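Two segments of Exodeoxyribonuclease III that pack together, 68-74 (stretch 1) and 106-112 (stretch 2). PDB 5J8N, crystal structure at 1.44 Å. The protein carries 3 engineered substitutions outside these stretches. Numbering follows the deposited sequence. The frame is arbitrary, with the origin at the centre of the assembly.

Stretch 1 (68-74) YSGVGTF
Stretch 2 (106-112) VLLNIYF

Two segments of Exodeoxyribonuclease III, at least 34 residues apart in sequence wherever they touch, pack mainly through their side chains. Val71 to Phe74 form a strand that continues later in the chain, preceded by the loop Tyr68 to Gly70; Val106 to Tyr111 form the second strand, and Phe112 follows it. The N-to-C directions differ by 147°, so the strands run roughly antiparallel, and their axes come no nearer than 7.3 Å, a spacing filled by side chains. In register, Val71 CA lies 6.8 Å from Tyr111 CA, and from there Thr73 reaches back toward Asn109 and Leu107. Most residues have extended phi/psi, for example -139/157 at Val71, -132/128 at Thr73 and -107/118 at Asn109. The exceptions are in the loop, Ser69 at 54/-143 and Gly70 at 91/139; at the latter angles a CB would be jammed against the carbonyl O of Ser69, so the position calls for glycine.

The side chains alternate along both strands: the CA-to-CB bonds of Val71 and Thr73 point toward the second stretch, and those of Leu107, Asn109 and Tyr111 point toward the first, while Leu108 and Ile110 point away. This every-other-residue pattern is that of extended strands, and it places one side of each strand in the contact, which buries 327 Å² summed over both stretches. Gly72, between Val71 and Thr73, has no side chain and meets Asn109 through its backbone.

The polar contacts centre on Asn109, which has the largest area covered, 77 Å². With chi1 t (176°) and chi2 15°, its amide extends to the first strand, where ND2 donates a hydrogen bond to Thr73 OG1 at 3.1 Å, with an N-H...acceptor angle of 145°. The same ND2 lies 2.8 Å from Gly72 O. A side-chain amide suits this buried site because it can place a nitrogen among oxygens of the opposing strand; its OD1 is hydrogen-bonded elsewhere in the structure. Thr73, chi1 m (-66°), presents OG1 to the amide, and its methyl CG2 lies 4.2 Å from Leu107 CD2, so this small, two-natured side chain meets both a polar and an apolar neighbour.

The apolar contacts are led by Val71, chi1 m (-59°), which has 64 Å² covered. Its CG1 packs 3.7 Å from Tyr111 CB, while its methyl CG2 lies beside the Asn109 carbonyl, 4.0 Å from Asn109 O, so the branched side chain fills the space beside the second strand. Leu107, chi1 t (177°) and chi2 p (63°), adds a lighter contact through CD2 to Thr73, with 22 Å² covered.

The aromatic contact is made by Tyr111, chi1 t (178°) and chi2 42°, which has 68 Å² covered and carries its ring beyond Val71 to the loop. Ser69 OG, on a chi1 t (-176°) side chain, lies at the ring edge, near its plane, 3.4 Å from Tyr111 CD2. The short serine side chain fits against the ring there, and its hydroxyl is hydrogen-bonded elsewhere in the structure.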

# COMPACT_ATOMS: atom_id res chain seq x y z
N TYR A 68 -2.67 10.78 -12.45
CA TYR A 68 -1.70 9.71 -12.36
C TYR A 68 -1.27 9.50 -10.95
O TYR A 68 -0.98 10.48 -10.27
CB TYR A 68 -0.49 10.14 -13.20
CG TYR A 68 0.63 9.12 -13.31
CD1 TYR A 68 0.44 7.96 -14.04
CD2 TYR A 68 1.84 9.33 -12.68
CE1 TYR A 68 1.43 6.99 -14.12
CE2 TYR A 68 2.84 8.40 -12.80
CZ TYR A 68 2.64 7.26 -13.54
OH TYR A 68 3.67 6.35 -13.66
N SER A 69 -1.13 8.26 -10.53
CA SER A 69 -0.51 7.93 -9.26
C SER A 69 -1.19 8.70 -8.12
O SER A 69 -2.41 8.87 -8.15
CB SER A 69 1.00 8.20 -9.41
OG SER A 69 1.69 7.81 -8.21
N GLY A 70 -0.46 9.16 -7.12
CA GLY A 70 -1.02 9.89 -5.97
C GLY A 70 -1.38 8.96 -4.84
O GLY A 70 -1.91 7.84 -5.04
N VAL A 71 -1.08 9.39 -3.61
CA VAL A 71 -1.44 8.61 -2.41
C VAL A 71 -1.95 9.54 -1.32
O VAL A 71 -1.65 10.74 -1.34
CB VAL A 71 -0.28 7.76 -1.85
CG1 VAL A 71 0.25 6.77 -2.86
CG2 VAL A 71 0.86 8.62 -1.30
N GLY A 72 -2.74 9.00 -0.38
CA GLY A 72 -3.20 9.82 0.73
C GLY A 72 -3.38 8.96 1.97
O GLY A 72 -3.59 7.74 1.89
N THR A 73 -3.30 9.63 3.11
CA THR A 73 -3.46 8.99 4.42
C THR A 73 -4.41 9.82 5.24
O THR A 73 -4.26 11.01 5.41
CB THR A 73 -2.10 8.91 5.14
OG1 THR A 73 -1.28 8.03 4.39
CG2 THR A 73 -2.24 8.38 6.58
N PHE A 74 -5.42 9.13 5.77
CA PHE A 74 -6.34 9.66 6.78
C PHE A 74 -6.04 9.06 8.13
O PHE A 74 -5.83 7.85 8.22
CB PHE A 74 -7.79 9.28 6.43
CG PHE A 74 -8.27 9.79 5.11
CD1 PHE A 74 -7.97 9.09 3.92
CD2 PHE A 74 -9.04 10.93 5.05
CE1 PHE A 74 -8.46 9.55 2.68
CE2 PHE A 74 -9.52 11.42 3.83
CZ PHE A 74 -9.22 10.70 2.66
N VAL A 106 6.42 4.77 12.62
CA VAL A 106 6.47 5.50 11.36
C VAL A 106 5.64 4.76 10.31
O VAL A 106 5.85 3.55 10.13
CB VAL A 106 7.90 5.61 10.86
CG1 VAL A 106 7.98 6.25 9.47
CG2 VAL A 106 8.78 6.42 11.88
N LEU A 107 4.74 5.47 9.61
CA LEU A 107 3.94 4.87 8.56
C LEU A 107 4.37 5.36 7.19
O LEU A 107 4.41 6.58 6.95
CB LEU A 107 2.49 5.20 8.76
CG LEU A 107 1.53 4.70 7.69
CD1 LEU A 107 1.47 3.15 7.59
CD2 LEU A 107 0.09 5.22 7.99
N LEU A 108 4.71 4.42 6.31
CA LEU A 108 5.02 4.75 4.91
C LEU A 108 3.92 4.19 4.05
O LEU A 108 3.71 2.97 4.04
CB LEU A 108 6.39 4.16 4.49
CG LEU A 108 7.57 4.51 5.43
CD1 LEU A 108 8.84 3.88 4.87
CD2 LEU A 108 7.72 6.03 5.67
N ASN A 109 3.24 5.06 3.31
CA ASN A 109 2.15 4.70 2.43
C ASN A 109 2.65 4.82 0.99
O ASN A 109 3.05 5.92 0.59
CB ASN A 109 0.98 5.64 2.71
CG ASN A 109 -0.20 5.43 1.77
OD1 ASN A 109 -0.25 4.39 1.10
ND2 ASN A 109 -1.18 6.35 1.76
N ILE A 110 2.67 3.72 0.26
CA ILE A 110 3.38 3.70 -1.04
C ILE A 110 2.60 3.05 -2.17
O ILE A 110 2.02 1.97 -1.97
CB ILE A 110 4.74 2.95 -0.88
CG1 ILE A 110 5.52 3.50 0.33
CG2 ILE A 110 5.58 3.06 -2.18
CD1 ILE A 110 6.84 2.77 0.59
N TYR A 111 2.60 3.71 -3.31
CA TYR A 111 2.09 3.15 -4.56
C TYR A 111 3.32 2.80 -5.39
O TYR A 111 3.88 3.65 -6.10
CB TYR A 111 1.18 4.18 -5.29
CG TYR A 111 0.65 3.72 -6.60
CD1 TYR A 111 0.18 2.43 -6.77
CD2 TYR A 111 0.64 4.58 -7.69
CE1 TYR A 111 -0.27 1.98 -8.02
CE2 TYR A 111 0.12 4.14 -8.94
CZ TYR A 111 -0.32 2.83 -9.08
OH TYR A 111 -0.80 2.37 -10.29
N PHE A 112 3.78 1.56 -5.28
CA PHE A 112 5.02 1.19 -6.01
C PHE A 112 4.72 1.13 -7.51
O PHE A 112 3.58 0.85 -7.91
CB PHE A 112 5.53 -0.15 -5.54
CG PHE A 112 6.11 -0.15 -4.14
CD1 PHE A 112 5.36 -0.40 -3.01
CD2 PHE A 112 7.47 0.05 -4.00
CE1 PHE A 112 5.95 -0.40 -1.73
CE2 PHE A 112 8.08 0.02 -2.76
CZ PHE A 112 7.30 -0.23 -1.60